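Local coordinates for protein condensin complex subunit 3 (Schizosaccharomyces pombe, PDB 5OQR) that serves as a regulatory subunit of condensin, the complex required to convert interphase chromatin into mitotic-like condensed chromosomes, at residues H17-C21 with L58-V62; L38-N42 with I81-I85; C101-A105 with E140-A144. All coordinates share one frame. Residues are numbered along the deposited sequence.

All three contacts are helix-helix joints near the N-terminal end of the HEAT-repeat solenoid, and all are largely buried, though exposed Arg59 borders interaction 1. No helix serves twice: they pair 17-24 with 52-69, 33-42 with 78-86, and 94-108 with 135-145. Interaction 3, between HEAT 2 and HEAT 3, closes on two alanines flanked by Cys101 and Glu140, axes 8.1 Å apart. Interactions 1 and 2 keep their axes beyond 10 Å: an aromatic pair with a sulfur contact in the first, aliphatics and a hydrogen bond beside the kleisin subunit in the second. Packing joins all three: Leu61 meets Leu41 (1 and 2), and Ile103 of interaction 3 meets Leu58 and Ile85.

Interaction 1: H17-C21 with L58-V62; sequences HRKLC and LRFLV
Build both segments as regular alpha-helix: 17-21 at the start of helix 17-24, and 58-62 inside helix 52-69, in HEAT 1. Their N-to-C directions diverge by 55° (signed crossing -55°), the axes come within 10.2 Å, and the backbones are nearest at His17 and Phe60, whose CA atoms are 5.9 Å apart. Going along the second helix, Leu58 faces away from the contact. Arg59 borders it: its CB is 4.3 Å from His17 CE1, while its end leads away. Phe60 does most of the work. With chi1 in the t well (166°) it reaches across to the first helix, and His17, at chi1 m (-78°), swings its ring round to meet it. Phe60 CB lies over the imidazole, 3.6 Å from the ring centroid in a CH-pi contact, and the Phe60 ring turns its edge to the His17 face, an edge-to-face pair with centroids 5.3 Å apart and planes at 63°. Further out on the ring, Phe60 CE2 meets Leu20 CB at 4.0 Å and Cys21 SG at 3.6 Å. The latter is a sulfur-aromatic contact, the sulfur approaching obliquely 4.8 Å from the ring centroid. One aromatic therefore touches residues spanning a full turn of the opposing helix. Leu61 then points away, and Val62 makes no contact with 17-21. No hydrogen bond crosses, so this is close aromatic packing of solenoid helices. Around it, helix 3-9 packs on Leu20, Phe60 and Leu61 through Ile6, Ile7 and Ser9, while helix 94-108 covers Leu58 and Val62 on the side of the next repeat.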
loop_
_atom_site.group_PDB
_atom_site.type_symbol
_atom_site.label_atom_id
_atom_site.label_comp_id
_atom_site.label_asym_id
_atom_site.label_seq_id
_atom_site.Cartn_x
_atom_site.Cartn_y
_atom_site.Cartn_z
ATOM N N HIS A 17 -30.084 -9.769 -35.498
ATOM C CA HIS A 17 -31.094 -9.410 -34.508
ATOM C C HIS A 17 -32.089 -8.398 -35.064
ATOM O O HIS A 17 -33.299 -8.522 -34.845
ATOM C CB HIS A 17 -30.421 -8.865 -33.247
ATOM C CG HIS A 17 -29.836 -9.929 -32.372
ATOM N ND1 HIS A 17 -29.473 -9.701 -31.062
ATOM C CD2 HIS A 17 -29.554 -11.231 -32.619
ATOM C CE1 HIS A 17 -28.990 -10.813 -30.540
ATOM N NE2 HIS A 17 -29.028 -11.757 -31.464
ATOM N N ARG A 18 -31.601 -7.390 -35.789
ATOM C CA ARG A 18 -32.508 -6.415 -36.387
ATOM C C ARG A 18 -33.458 -7.084 -37.372
ATOM O O ARG A 18 -34.652 -6.765 -37.410
ATOM C CB ARG A 18 -31.715 -5.308 -37.080
ATOM C CG ARG A 18 -32.589 -4.214 -37.680
ATOM C CD ARG A 18 -31.758 -3.140 -38.360
ATOM N NE ARG A 18 -31.009 -3.665 -39.498
ATOM C CZ ARG A 18 -31.509 -3.835 -40.718
ATOM N NH1 ARG A 18 -30.743 -4.320 -41.685
ATOM N NH2 ARG A 18 -32.774 -3.527 -40.977
ATOM N N LYS A 19 -32.945 -8.015 -38.179
ATOM C CA LYS A 19 -33.793 -8.725 -39.129
ATOM C C LYS A 19 -34.889 -9.498 -38.407
ATOM O O LYS A 19 -36.072 -9.396 -38.753
ATOM C CB LYS A 19 -32.945 -9.671 -39.980
ATOM C CG LYS A 19 -31.865 -8.981 -40.794
ATOM C CD LYS A 19 -30.984 -9.993 -41.507
ATOM C CE LYS A 19 -29.940 -9.311 -42.375
ATOM N NZ LYS A 19 -29.062 -10.292 -43.069
ATOM N N LEU A 20 -34.512 -10.278 -37.393
ATOM C CA LEU A 20 -35.487 -11.101 -36.689
ATOM C C LEU A 20 -36.452 -10.254 -35.872
ATOM O O LEU A 20 -37.592 -10.670 -35.636
ATOM C CB LEU A 20 -34.766 -12.112 -35.794
ATOM C CG LEU A 20 -34.176 -13.342 -36.497
ATOM C CD1 LEU A 20 -33.250 -12.965 -37.648
ATOM C CD2 LEU A 20 -33.434 -14.210 -35.496
ATOM N N CYS A 21 -36.021 -9.069 -35.432
ATOM C CA CYS A 21 -36.938 -8.163 -34.749
ATOM C C CYS A 21 -38.119 -7.806 -35.640
ATOM O O CYS A 21 -39.263 -7.745 -35.177
ATOM C CB CYS A 21 -36.202 -6.896 -34.311
ATOM S SG CYS A 21 -35.305 -7.044 -32.751
ATOM N N LEU A 58 -30.860 -13.543 -24.837
ATOM C CA LEU A 58 -31.313 -12.489 -23.940
ATOM C C LEU A 58 -30.972 -11.111 -24.490
ATOM O O LEU A 58 -31.728 -10.156 -24.275
ATOM C CB LEU A 58 -30.699 -12.692 -22.554
ATOM C CG LEU A 58 -31.201 -11.824 -21.396
ATOM C CD1 LEU A 58 -32.691 -11.519 -21.496
ATOM C CD2 LEU A 58 -30.887 -12.514 -20.075
ATOM N N ARG A 59 -29.849 -10.985 -25.199
ATOM C CA ARG A 59 -29.545 -9.730 -25.879
ATOM C C ARG A 59 -30.576 -9.434 -26.959
ATOM O O ARG A 59 -31.005 -8.286 -27.121
ATOM C CB ARG A 59 -28.141 -9.785 -26.483
ATOM C CG ARG A 59 -27.017 -9.659 -25.470
ATOM C CD ARG A 59 -26.876 -8.238 -24.958
ATOM N NE ARG A 59 -25.760 -8.112 -24.026
ATOM C CZ ARG A 59 -24.483 -8.073 -24.387
ATOM N NH1 ARG A 59 -24.145 -8.156 -25.668
ATOM N NH2 ARG A 59 -23.536 -7.958 -23.466
ATOM N N PHE A 60 -30.988 -10.457 -27.710
ATOM C CA PHE A 60 -31.988 -10.252 -28.753
ATOM C C PHE A 60 -33.298 -9.744 -28.170
ATOM O O PHE A 60 -33.961 -8.886 -28.765
ATOM C CB PHE A 60 -32.223 -11.553 -29.521
ATOM C CG PHE A 60 -33.458 -11.533 -30.375
ATOM C CD1 PHE A 60 -34.462 -12.467 -30.186
ATOM C CD2 PHE A 60 -33.622 -10.571 -31.356
ATOM C CE1 PHE A 60 -35.601 -12.447 -30.967
ATOM C CE2 PHE A 60 -34.758 -10.546 -32.139
ATOM C CZ PHE A 60 -35.748 -11.484 -31.943
ATOM N N LEU A 61 -33.692 -10.262 -27.008
ATOM C CA LEU A 61 -34.990 -9.909 -26.445
ATOM C C LEU A 61 -35.006 -8.461 -25.968
ATOM O O LEU A 61 -35.890 -7.686 -26.345
ATOM C CB LEU A 61 -35.342 -10.874 -25.313
ATOM C CG LEU A 61 -35.474 -12.333 -25.769
ATOM C CD1 LEU A 61 -35.651 -13.266 -24.584
ATOM C CD2 LEU A 61 -36.629 -12.502 -26.750
ATOM N N VAL A 62 -34.026 -8.072 -25.147
ATOM C CA VAL A 62 -33.935 -6.674 -24.730
ATOM C C VAL A 62 -33.898 -5.769 -25.953
ATOM O O VAL A 62 -34.451 -4.662 -25.946
ATOM C CB VAL A 62 -32.705 -6.455 -23.827
ATOM C CG1 VAL A 62 -32.794 -7.319 -22.581
ATOM C CG2 VAL A 62 -31.412 -6.740 -24.585
#

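Interaction 2: L38-N42 with I81-I85; sequences LRALN and ILKHI
A buried helix-to-helix contact, mainly aliphatic with one hydrogen bond, joins helix 33-42 to helix 78-86, the first helix of HEAT 2. The two alpha-helical segments run roughly side by side, N-to-C directions 36° apart (signed crossing -36°), axes 11.1 Å apart at closest, with the CA atoms of Leu38 and Ile81 nearest at 6.8 Å. Leu38 (mt) directs its CA-to-CB bond toward the partner: its CD2 is 3.9 Å from Ile81 CA, and its CB sits over the His84 ring, 4.2 Å from the centroid in a CH-pi contact. One turn on, Leu41 (mt) places CD1 3.3 Å from Ile81 CD1 and 3.9 Å from Ile85 CD1. His84, chi1 t, presents its ring edge to Asn42, and His84 NE2 donates to Asn42 OD1 at 2.7 Å. Condensin subunit 2, the kleisin, packs on Arg39 and Asn42. Such same-direction stacking is as expected of successive layers in an alpha-solenoid such as this HEAT-repeat protein, here between helix 33-42 and HEAT 2.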
loop_
_atom_site.group_PDB
_atom_site.type_symbol
_atom_site.label_atom_id
_atom_site.label_comp_id
_atom_site.label_asym_id
_atom_site.label_seq_id
_atom_site.Cartn_x
_atom_site.Cartn_y
_atom_site.Cartn_z
ATOM N N LEU A 38 -42.226 -16.164 -22.909
ATOM C CA LEU A 38 -42.009 -16.782 -21.606
ATOM C C LEU A 38 -41.568 -18.231 -21.752
ATOM O O LEU A 38 -40.759 -18.719 -20.953
ATOM C CB LEU A 38 -43.281 -16.695 -20.766
ATOM C CG LEU A 38 -43.907 -15.304 -20.646
ATOM C CD1 LEU A 38 -45.186 -15.356 -19.827
ATOM C CD2 LEU A 38 -42.926 -14.310 -20.040
ATOM N N ARG A 39 -42.087 -18.933 -22.760
ATOM C CA ARG A 39 -41.622 -20.285 -23.043
ATOM C C ARG A 39 -40.151 -20.281 -23.439
ATOM O O ARG A 39 -39.398 -21.191 -23.074
ATOM C CB ARG A 39 -42.479 -20.903 -24.148
ATOM C CG ARG A 39 -42.187 -22.360 -24.433
ATOM C CD ARG A 39 -43.025 -22.857 -25.600
ATOM N NE ARG A 39 -42.438 -24.030 -26.241
ATOM C CZ ARG A 39 -42.887 -24.570 -27.369
ATOM N NH1 ARG A 39 -43.934 -24.045 -27.994
ATOM N NH2 ARG A 39 -42.288 -25.638 -27.879
ATOM N N ALA A 40 -39.724 -19.263 -24.190
ATOM C CA ALA A 40 -38.312 -19.140 -24.534
ATOM C C ALA A 40 -37.473 -18.855 -23.298
ATOM O O ALA A 40 -36.346 -19.348 -23.176
ATOM C CB ALA A 40 -38.118 -18.037 -25.575
ATOM N N LEU A 41 -38.007 -18.064 -22.366
ATOM C CA LEU A 41 -37.265 -17.727 -21.158
ATOM C C LEU A 41 -37.228 -18.895 -20.182
ATOM O O LEU A 41 -36.202 -19.132 -19.535
ATOM C CB LEU A 41 -37.883 -16.494 -20.501
ATOM C CG LEU A 41 -37.820 -15.243 -21.378
ATOM C CD1 LEU A 41 -38.749 -14.181 -20.860
ATOM C CD2 LEU A 41 -36.399 -14.712 -21.444
ATOM N N ASN A 42 -38.334 -19.634 -20.062
ATOM C CA ASN A 42 -38.321 -20.849 -19.256
ATOM C C ASN A 42 -37.195 -21.778 -19.683
ATOM O O ASN A 42 -36.671 -22.541 -18.865
ATOM C CB ASN A 42 -39.669 -21.563 -19.363
ATOM C CG ASN A 42 -40.818 -20.722 -18.843
ATOM O OD1 ASN A 42 -40.642 -19.895 -17.949
ATOM N ND2 ASN A 42 -42.003 -20.929 -19.403
ATOM N N ILE A 81 -43.788 -10.145 -18.284
ATOM C CA ILE A 81 -42.538 -10.899 -18.231
ATOM C C ILE A 81 -41.928 -10.818 -16.836
ATOM O O ILE A 81 -41.406 -11.809 -16.312
ATOM C CB ILE A 81 -41.560 -10.393 -19.310
ATOM C CG1 ILE A 81 -40.322 -11.286 -19.376
ATOM C CG2 ILE A 81 -41.154 -8.961 -19.032
ATOM C CD1 ILE A 81 -39.352 -10.916 -20.484
ATOM N N LEU A 82 -41.988 -9.642 -16.209
ATOM C CA LEU A 82 -41.445 -9.504 -14.861
ATOM C C LEU A 82 -42.294 -10.260 -13.849
ATOM O O LEU A 82 -41.761 -10.882 -12.923
ATOM C CB LEU A 82 -41.343 -8.026 -14.480
ATOM C CG LEU A 82 -40.273 -7.191 -15.191
ATOM C CD1 LEU A 82 -40.333 -5.751 -14.708
ATOM C CD2 LEU A 82 -38.878 -7.761 -14.978
ATOM N N LYS A 83 -43.618 -10.220 -14.005
ATOM C CA LYS A 83 -44.486 -10.961 -13.099
ATOM C C LYS A 83 -44.237 -12.460 -13.201
ATOM O O LYS A 83 -44.287 -13.176 -12.194
ATOM C CB LYS A 83 -45.949 -10.645 -13.399
ATOM C CG LYS A 83 -46.385 -9.251 -12.969
ATOM C CD LYS A 83 -47.897 -9.156 -12.867
ATOM C CE LYS A 83 -48.417 -9.867 -11.626
ATOM N NZ LYS A 83 -49.734 -10.515 -11.863
ATOM N N HIS A 84 -43.970 -12.955 -14.411
ATOM C CA HIS A 84 -43.740 -14.384 -14.587
ATOM C C HIS A 84 -42.409 -14.812 -13.984
ATOM O O HIS A 84 -42.316 -15.880 -13.367
ATOM C CB HIS A 84 -43.786 -14.746 -16.072
ATOM C CG HIS A 84 -43.296 -16.130 -16.368
ATOM N ND1 HIS A 84 -44.133 -17.225 -16.403
ATOM C CD2 HIS A 84 -42.054 -16.599 -16.632
ATOM C CE1 HIS A 84 -43.428 -18.307 -16.682
ATOM N NE2 HIS A 84 -42.163 -17.954 -16.825
ATOM N N ILE A 85 -41.370 -13.995 -14.151
ATOM C CA ILE A 85 -40.024 -14.408 -13.775
ATOM C C ILE A 85 -39.701 -14.126 -12.313
ATOM O O ILE A 85 -38.833 -14.801 -11.742
ATOM C CB ILE A 85 -38.989 -13.721 -14.683
ATOM C CG1 ILE A 85 -39.323 -13.981 -16.153
ATOM C CG2 ILE A 85 -37.584 -14.237 -14.388
ATOM C CD1 ILE A 85 -38.593 -13.081 -17.092
#

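Interaction 3: C101-A105 with E140-A144; sequences CQIIA and EAVVA
Two alpha-helical segments lie nearly parallel here, 23° between N-to-C directions (signed crossing 23°), with axes only 8.1 Å apart. They belong to the second helices of HEAT 2 and HEAT 3. Ala105 CA and Ala144 CA, 3.7 Å apart, are the closest CA pair; Gln102 CA lies 5.3 Å from Glu140 CA, and Cys101 CA 5.4 Å from Ala141 CA. Both alanines direct CB at the partner helix: Ala105 CB is 3.6 Å from Ala144 CB and 3.5 Å from Ala144 N. Val143, chi1 t, adds CG1 at 4.0 Å from Ala105 CB. Cys101, chi1 m, puts CB 3.8 Å from Glu140 CB and SG 4.2 Å from Ala141 CB. Glu140, chi1 m (-60°), places its CG 4.2 Å from Gln102 CB; chi2, also m (-65°), then folds the carboxylate end. Gln102 is extended (tt), and its OE1 hydrogen-bonds Arg99 NH1 on its own helix. Ile104 (mt) touches Ala144 CB with CG2 at 4.3 Å; the end of its side chain leads away, and the side chain also packs on Leu82 and Leu89. With no hydrogen bond between the segments, the joint rests on van der Waals contact alone, and its closeness depends on the small alanine side chains where the backbones meet.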
loop_
_atom_site.group_PDB
_atom_site.type_symbol
_atom_site.label_atom_id
_atom_site.label_comp_id
_atom_site.label_asym_id
_atom_site.label_seq_id
_atom_site.Cartn_x
_atom_site.Cartn_y
_atom_site.Cartn_z
ATOM N N CYS A 101 -32.519 -13.260 -11.938
ATOM C CA CYS A 101 -31.915 -11.963 -11.655
ATOM C C CYS A 101 -31.282 -11.373 -12.907
ATOM O O CYS A 101 -31.381 -10.165 -13.154
ATOM C CB CYS A 101 -30.875 -12.101 -10.544
ATOM S SG CYS A 101 -31.570 -12.508 -8.930
ATOM N N GLN A 102 -30.626 -12.211 -13.711
ATOM C CA GLN A 102 -30.032 -11.738 -14.957
ATOM C C GLN A 102 -31.087 -11.118 -15.862
ATOM O O GLN A 102 -30.907 -10.010 -16.381
ATOM C CB GLN A 102 -29.327 -12.894 -15.666
ATOM C CG GLN A 102 -28.616 -12.505 -16.952
ATOM C CD GLN A 102 -28.039 -13.702 -17.677
ATOM O OE1 GLN A 102 -28.600 -14.796 -17.635
ATOM N NE2 GLN A 102 -26.911 -13.503 -18.348
ATOM N N ILE A 103 -32.204 -11.819 -16.058
ATOM C CA ILE A 103 -33.247 -11.325 -16.951
ATOM C C ILE A 103 -33.877 -10.060 -16.380
ATOM O O ILE A 103 -33.984 -9.038 -17.066
ATOM C CB ILE A 103 -34.303 -12.417 -17.199
ATOM C CG1 ILE A 103 -33.657 -13.645 -17.847
ATOM C CG2 ILE A 103 -35.413 -11.889 -18.101
ATOM C CD1 ILE A 103 -34.532 -14.879 -17.831
ATOM N N ILE A 104 -34.301 -10.110 -15.117
ATOM C CA ILE A 104 -34.975 -8.962 -14.516
ATOM C C ILE A 104 -34.099 -7.722 -14.606
ATOM O O ILE A 104 -34.582 -6.626 -14.912
ATOM C CB ILE A 104 -35.370 -9.275 -13.062
ATOM C CG1 ILE A 104 -36.467 -10.343 -13.041
ATOM C CG2 ILE A 104 -35.846 -8.010 -12.340
ATOM C CD1 ILE A 104 -36.785 -10.863 -11.668
ATOM N N ALA A 105 -32.800 -7.871 -14.343
ATOM C CA ALA A 105 -31.899 -6.723 -14.382
ATOM C C ALA A 105 -31.936 -6.043 -15.742
ATOM O O ALA A 105 -32.014 -4.812 -15.834
ATOM C CB ALA A 105 -30.475 -7.162 -14.044
ATOM N N GLU A 140 -25.692 -10.485 -10.255
ATOM C CA GLU A 140 -26.826 -10.053 -11.062
ATOM C C GLU A 140 -27.926 -9.419 -10.222
ATOM O O GLU A 140 -28.738 -8.660 -10.760
ATOM C CB GLU A 140 -27.388 -11.239 -11.845
ATOM C CG GLU A 140 -26.394 -11.880 -12.792
ATOM C CD GLU A 140 -25.982 -10.954 -13.917
ATOM O OE1 GLU A 140 -26.633 -9.904 -14.094
ATOM O OE2 GLU A 140 -25.004 -11.276 -14.624
ATOM N N ALA A 141 -27.972 -9.709 -8.921
ATOM C CA ALA A 141 -29.040 -9.174 -8.084
ATOM C C ALA A 141 -28.856 -7.682 -7.841
ATOM O O ALA A 141 -29.817 -6.911 -7.929
ATOM C CB ALA A 141 -29.097 -9.932 -6.759
ATOM N N VAL A 142 -27.630 -7.254 -7.531
ATOM C CA VAL A 142 -27.390 -5.835 -7.285
ATOM C C VAL A 142 -27.649 -5.034 -8.554
ATOM O O VAL A 142 -28.166 -3.912 -8.503
ATOM C CB VAL A 142 -25.962 -5.610 -6.748
ATOM C CG1 VAL A 142 -25.719 -6.461 -5.506
ATOM C CG2 VAL A 142 -24.916 -5.911 -7.813
ATOM N N VAL A 143 -27.302 -5.600 -9.712
ATOM C CA VAL A 143 -27.592 -4.932 -10.978
ATOM C C VAL A 143 -29.095 -4.758 -11.138
ATOM O O VAL A 143 -29.580 -3.679 -11.502
ATOM C CB VAL A 143 -26.987 -5.720 -12.155
ATOM C CG1 VAL A 143 -27.213 -4.978 -13.466
ATOM C CG2 VAL A 143 -25.500 -5.958 -11.937
ATOM N N ALA A 144 -29.856 -5.818 -10.864
ATOM C CA ALA A 144 -31.310 -5.719 -10.912
ATOM C C ALA A 144 -31.820 -4.737 -9.866
ATOM O O ALA A 144 -32.610 -3.836 -10.170
ATOM C CB ALA A 144 -31.936 -7.098 -10.700
#